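Regulator of G-protein signaling 16 (Mus musculus, PDB 3C7L) accelerates GTP hydrolysis by G protein alpha subunits, driving them into their inactive GDP-bound form, thereby inhibiting receptor signalling and limiting the lifetime of active transducin in phototransduction. Local coordinates at residues Val32-Ser44 with Met119-Pro131. Residues are numbered along the deposited sequence; the frame is centred on the assembly and turned at random.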
loop_
_atom_site.group_PDB
_atom_site.type_symbol
_atom_site.label_atom_id
_atom_site.label_comp_id
_atom_site.label_asym_id
_atom_site.label_seq_id
_atom_site.Cartn_x
_atom_site.Cartn_y
_atom_site.Cartn_z
ATOM N N VAL A 32 -4.563 -5.660 10.139
ATOM C CA VAL A 32 -4.575 -5.647 8.679
ATOM C C VAL A 32 -5.846 -6.289 8.124
ATOM O O VAL A 32 -6.460 -5.753 7.204
ATOM C CB VAL A 32 -3.348 -6.381 8.102
ATOM C CG1 VAL A 32 -3.485 -6.529 6.598
ATOM C CG2 VAL A 32 -2.084 -5.608 8.432
ATOM N N ALA A 33 -6.245 -7.428 8.684
ATOM C CA ALA A 33 -7.447 -8.114 8.211
ATOM C C ALA A 33 -8.682 -7.237 8.372
ATOM O O ALA A 33 -9.509 -7.140 7.466
ATOM C CB ALA A 33 -7.641 -9.432 8.964
ATOM N N ALA A 34 -8.803 -6.594 9.529
ATOM C CA ALA A 34 -9.945 -5.727 9.796
ATOM C C ALA A 34 -9.942 -4.506 8.880
ATOM O O ALA A 34 -10.979 -4.129 8.320
ATOM C CB ALA A 34 -9.929 -5.282 11.255
ATOM N N PHE A 35 -8.772 -3.893 8.726
ATOM C CA PHE A 35 -8.656 -2.710 7.885
ATOM C C PHE A 35 -8.881 -3.057 6.410
ATOM O O PHE A 35 -9.476 -2.277 5.678
ATOM C CB PHE A 35 -7.284 -2.044 8.083
ATOM C CG PHE A 35 -7.158 -0.695 7.418
ATOM C CD1 PHE A 35 -8.166 0.258 7.546
ATOM C CD2 PHE A 35 -6.022 -0.369 6.679
ATOM C CE1 PHE A 35 -8.046 1.521 6.946
ATOM C CE2 PHE A 35 -5.887 0.888 6.075
ATOM C CZ PHE A 35 -6.900 1.835 6.208
ATOM N N HIS A 36 -8.416 -4.227 5.980
ATOM C CA HIS A 36 -8.593 -4.635 4.589
ATOM C C HIS A 36 -10.083 -4.747 4.271
ATOM O O HIS A 36 -10.545 -4.265 3.239
ATOM C CB HIS A 36 -7.885 -5.975 4.321
ATOM C CG HIS A 36 -7.888 -6.384 2.878
ATOM N ND1 HIS A 36 -8.898 -7.135 2.317
ATOM C CD2 HIS A 36 -7.028 -6.103 1.871
ATOM C CE1 HIS A 36 -8.663 -7.297 1.026
ATOM N NE2 HIS A 36 -7.534 -6.679 0.730
ATOM N N ALA A 37 -10.835 -5.367 5.175
ATOM C CA ALA A 37 -12.271 -5.530 4.982
ATOM C C ALA A 37 -12.972 -4.176 4.952
ATOM O O ALA A 37 -13.888 -3.965 4.152
ATOM C CB ALA A 37 -12.847 -6.395 6.085
ATOM N N PHE A 38 -12.540 -3.258 5.816
ATOM C CA PHE A 38 -13.132 -1.926 5.859
ATOM C C PHE A 38 -12.920 -1.243 4.508
ATOM O O PHE A 38 -13.846 -0.655 3.944
ATOM C CB PHE A 38 -12.485 -1.092 6.974
ATOM C CG PHE A 38 -13.033 0.305 7.086
ATOM C CD1 PHE A 38 -14.266 0.539 7.689
ATOM C CD2 PHE A 38 -12.318 1.388 6.574
ATOM C CE1 PHE A 38 -14.782 1.840 7.782
ATOM C CE2 PHE A 38 -12.827 2.690 6.663
ATOM C CZ PHE A 38 -14.059 2.913 7.268
ATOM N N LEU A 39 -11.694 -1.328 3.993
ATOM C CA LEU A 39 -11.349 -0.728 2.708
ATOM C C LEU A 39 -12.094 -1.358 1.531
ATOM O O LEU A 39 -12.511 -0.666 0.608
ATOM C CB LEU A 39 -9.837 -0.831 2.469
ATOM C CG LEU A 39 -8.964 -0.046 3.449
ATOM C CD1 LEU A 39 -7.494 -0.182 3.079
ATOM C CD2 LEU A 39 -9.379 1.412 3.431
ATOM N N LYS A 40 -12.254 -2.672 1.563
ATOM C CA LYS A 40 -12.939 -3.382 0.485
ATOM C C LYS A 40 -14.384 -2.922 0.305
ATOM O O LYS A 40 -14.889 -2.855 -0.822
ATOM C CB LYS A 40 -12.902 -4.891 0.751
ATOM C CG LYS A 40 -13.344 -5.741 -0.424
ATOM C CD LYS A 40 -13.080 -7.221 -0.164
ATOM C CE LYS A 40 -13.384 -8.071 -1.393
ATOM N NZ LYS A 40 -13.012 -9.504 -1.192
ATOM N N THR A 41 -15.057 -2.596 1.404
ATOM C CA THR A 41 -16.442 -2.159 1.298
ATOM C C THR A 41 -16.562 -0.803 0.602
ATOM O O THR A 41 -17.646 -0.431 0.147
ATOM C CB THR A 41 -17.131 -2.094 2.675
ATOM O OG1 THR A 41 -16.558 -1.036 3.449
ATOM C CG2 THR A 41 -16.957 -3.418 3.414
ATOM N N GLU A 42 -15.465 -0.050 0.526
ATOM C CA GLU A 42 -15.507 1.231 -0.171
ATOM C C GLU A 42 -14.550 1.259 -1.354
ATOM O O GLU A 42 -14.095 2.321 -1.792
ATOM C CB GLU A 42 -15.240 2.409 0.773
ATOM C CG GLU A 42 -14.049 2.289 1.685
ATOM C CD GLU A 42 -13.915 3.512 2.573
ATOM O OE1 GLU A 42 -12.900 4.223 2.464
ATOM O OE2 GLU A 42 -14.833 3.768 3.380
ATOM N N PHE A 43 -14.272 0.067 -1.868
ATOM C CA PHE A 43 -13.418 -0.133 -3.030
ATOM C C PHE A 43 -12.059 0.560 -3.039
ATOM O O PHE A 43 -11.681 1.165 -4.044
ATOM C CB PHE A 43 -14.192 0.244 -4.300
ATOM C CG PHE A 43 -15.471 -0.528 -4.478
ATOM C CD1 PHE A 43 -16.642 -0.126 -3.838
ATOM C CD2 PHE A 43 -15.498 -1.679 -5.261
ATOM C CE1 PHE A 43 -17.820 -0.858 -3.975
ATOM C CE2 PHE A 43 -16.670 -2.417 -5.403
ATOM C CZ PHE A 43 -17.835 -2.005 -4.759
ATOM N N SER A 44 -11.320 0.477 -1.934
ATOM C CA SER A 44 -9.989 1.080 -1.894
ATOM C C SER A 44 -8.954 0.158 -1.263
ATOM O O SER A 44 -7.870 0.609 -0.891
ATOM C CB SER A 44 -10.010 2.425 -1.151
ATOM O OG SER A 44 -10.293 2.273 0.228
ATOM N N MET A 119 -4.462 6.554 2.673
ATOM C CA MET A 119 -5.059 5.805 3.779
ATOM C C MET A 119 -4.935 6.539 5.117
ATOM O O MET A 119 -5.931 6.825 5.784
ATOM C CB MET A 119 -4.398 4.421 3.915
ATOM C CG MET A 119 -4.602 3.481 2.730
ATOM S SD MET A 119 -3.833 1.842 2.960
ATOM C CE MET A 119 -2.168 2.168 2.444
ATOM N N GLU A 120 -3.697 6.840 5.496
ATOM C CA GLU A 120 -3.393 7.490 6.765
ATOM C C GLU A 120 -4.166 8.771 7.058
ATOM O O GLU A 120 -4.509 9.036 8.206
ATOM C CB GLU A 120 -1.883 7.757 6.851
ATOM C CG GLU A 120 -1.364 8.080 8.241
ATOM C CD GLU A 120 0.153 7.979 8.327
ATOM O OE1 GLU A 120 0.829 8.371 7.353
ATOM O OE2 GLU A 120 0.674 7.521 9.369
ATOM N N LYS A 121 -4.463 9.559 6.032
ATOM C CA LYS A 121 -5.177 10.806 6.262
ATOM C C LYS A 121 -6.671 10.773 5.962
ATOM O O LYS A 121 -7.329 11.812 6.002
ATOM C CB LYS A 121 -4.521 11.938 5.464
ATOM C CG LYS A 121 -3.102 12.266 5.895
ATOM C CD LYS A 121 -3.034 12.639 7.375
ATOM C CE LYS A 121 -1.623 13.033 7.780
ATOM N NZ LYS A 121 -1.536 13.376 9.230
ATOM N N ASP A 122 -7.213 9.595 5.667
ATOM C CA ASP A 122 -8.638 9.495 5.364
ATOM C C ASP A 122 -9.326 8.220 5.858
ATOM O O ASP A 122 -10.083 8.250 6.836
ATOM C CB ASP A 122 -8.861 9.633 3.860
ATOM C CG ASP A 122 -10.298 9.378 3.464
ATOM O OD1 ASP A 122 -11.201 9.876 4.166
ATOM O OD2 ASP A 122 -10.527 8.688 2.448
ATOM N N SER A 123 -9.064 7.101 5.188
ATOM C CA SER A 123 -9.700 5.840 5.555
ATOM C C SER A 123 -9.223 5.256 6.877
ATOM O O SER A 123 -9.983 4.565 7.556
ATOM C CB SER A 123 -9.527 4.811 4.430
ATOM O OG SER A 123 -8.167 4.646 4.057
ATOM N N TYR A 124 -7.974 5.528 7.249
ATOM C CA TYR A 124 -7.428 5.008 8.504
ATOM C C TYR A 124 -8.177 5.613 9.693
ATOM O O TYR A 124 -8.666 4.884 10.555
ATOM C CB TYR A 124 -5.921 5.294 8.569
ATOM C CG TYR A 124 -5.257 5.172 9.930
ATOM C CD1 TYR A 124 -5.378 4.011 10.706
ATOM C CD2 TYR A 124 -4.450 6.205 10.413
ATOM C CE1 TYR A 124 -4.702 3.887 11.932
ATOM C CE2 TYR A 124 -3.776 6.092 11.625
ATOM C CZ TYR A 124 -3.902 4.934 12.376
ATOM O OH TYR A 124 -3.209 4.840 13.557
ATOM N N PRO A 125 -8.278 6.950 9.757
ATOM C CA PRO A 125 -9.001 7.556 10.877
ATOM C C PRO A 125 -10.473 7.146 10.908
ATOM O O PRO A 125 -11.052 7.010 11.980
ATOM C CB PRO A 125 -8.823 9.050 10.633
ATOM C CG PRO A 125 -7.468 9.115 10.022
ATOM C CD PRO A 125 -7.518 7.977 9.022
ATOM N N ARG A 126 -11.087 6.952 9.744
ATOM C CA ARG A 126 -12.488 6.549 9.727
ATOM C C ARG A 126 -12.630 5.101 10.194
ATOM O O ARG A 126 -13.637 4.726 10.801
ATOM C CB ARG A 126 -13.107 6.746 8.331
ATOM C CG ARG A 126 -13.346 8.221 8.004
ATOM C CD ARG A 126 -14.104 8.461 6.706
ATOM N NE ARG A 126 -13.335 8.118 5.512
ATOM C CZ ARG A 126 -13.430 6.963 4.863
ATOM N NH1 ARG A 126 -14.263 6.022 5.289
ATOM N NH2 ARG A 126 -12.703 6.757 3.773
ATOM N N PHE A 127 -11.611 4.293 9.924
ATOM C CA PHE A 127 -11.614 2.893 10.347
ATOM C C PHE A 127 -11.617 2.838 11.866
ATOM O O PHE A 127 -12.311 2.013 12.470
ATOM C CB PHE A 127 -10.360 2.161 9.839
ATOM C CG PHE A 127 -10.096 0.841 10.537
ATOM C CD1 PHE A 127 -10.977 -0.228 10.395
ATOM C CD2 PHE A 127 -8.973 0.680 11.349
ATOM C CE1 PHE A 127 -10.748 -1.441 11.049
ATOM C CE2 PHE A 127 -8.734 -0.533 12.008
ATOM C CZ PHE A 127 -9.623 -1.593 11.857
ATOM N N LEU A 128 -10.820 3.709 12.478
ATOM C CA LEU A 128 -10.716 3.748 13.932
ATOM C C LEU A 128 -12.011 4.187 14.596
ATOM O O LEU A 128 -12.259 3.863 15.755
ATOM C CB LEU A 128 -9.578 4.678 14.355
ATOM C CG LEU A 128 -8.181 4.260 13.883
ATOM C CD1 LEU A 128 -7.161 5.299 14.352
ATOM C CD2 LEU A 128 -7.835 2.875 14.431
ATOM N N LYS A 129 -12.838 4.918 13.860
ATOM C CA LYS A 129 -14.106 5.396 14.399
ATOM C C LYS A 129 -15.284 4.546 13.935
ATOM O O LYS A 129 -16.435 4.971 14.021
ATOM C CB LYS A 129 -14.318 6.860 13.996
ATOM C CG LYS A 129 -13.276 7.790 14.589
ATOM C CD LYS A 129 -13.305 9.168 13.953
ATOM C CE LYS A 129 -12.139 10.006 14.453
ATOM N NZ LYS A 129 -11.963 11.256 13.660
ATOM N N SER A 130 -14.994 3.340 13.454
ATOM C CA SER A 130 -16.036 2.438 12.976
ATOM C C SER A 130 -16.183 1.254 13.928
ATOM O O SER A 130 -15.321 1.016 14.773
ATOM C CB SER A 130 -15.673 1.905 11.596
ATOM O OG SER A 130 -14.627 0.959 11.704
ATOM N N PRO A 131 -17.283 0.500 13.804
ATOM C CA PRO A 131 -17.466 -0.649 14.691
ATOM C C PRO A 131 -16.351 -1.674 14.516
ATOM O O PRO A 131 -15.988 -2.366 15.465
ATOM C CB PRO A 131 -18.821 -1.199 14.260
ATOM C CG PRO A 131 -19.560 0.044 13.845
ATOM C CD PRO A 131 -18.509 0.767 13.035
HETATM O O HOH W 1 -8.125 4.221 1.252
#
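Glu42, in the turn that closes helix 29-40, pairs with Arg126 of helix 109-128 in the all-helical RGS domain, where a salt-bridge network flanks an aromatic cluster of Phe35, Phe38 and Phe127. Arg126 NH2 donates to Glu42 OE1 at 2.9 Å in a nearly straight hydrogen bond (N-H...O 177°), and Arg126 NH1 reaches Glu42 OE2 at 3.0 Å. Both oxygens use their syn lone pairs, an end-on, nearly coplanar pairing. Side-on, Arg126 NE and NH2 also hold Asp122 OD1 and OD2, which they meet from above the carboxylate plane. All three guanidinium nitrogens are thus engaged, and the two acids probably stabilise its positive charge. Were an alanine to replace Arg126, Glu42 and Asp122 would probably be left as close like charges without their shared counterion.

Beside this network, Phe127 CA lies over the centre of the Phe38 ring, while the Phe127 edge points at that ring's face in an offset edge-to-face pair. With CG anti to the backbone N (chi1 -171°), the Phe35 ring swings toward helix 109-128, although its CB does not point there, and sits as a knob among Met119, Ser123, Tyr124 and Phe127. Met119 SD meets its edge, 3.9 Å from Phe35 CE2. Tyr124 OH is hydrogen-bonded to Trp18 O. Ser130 OG donates to Phe127 O, which also accepts from Ser130 N. One water bridges the segments, 2.8 Å from Ser123 OG and 3.1 Å from Ser44 OG.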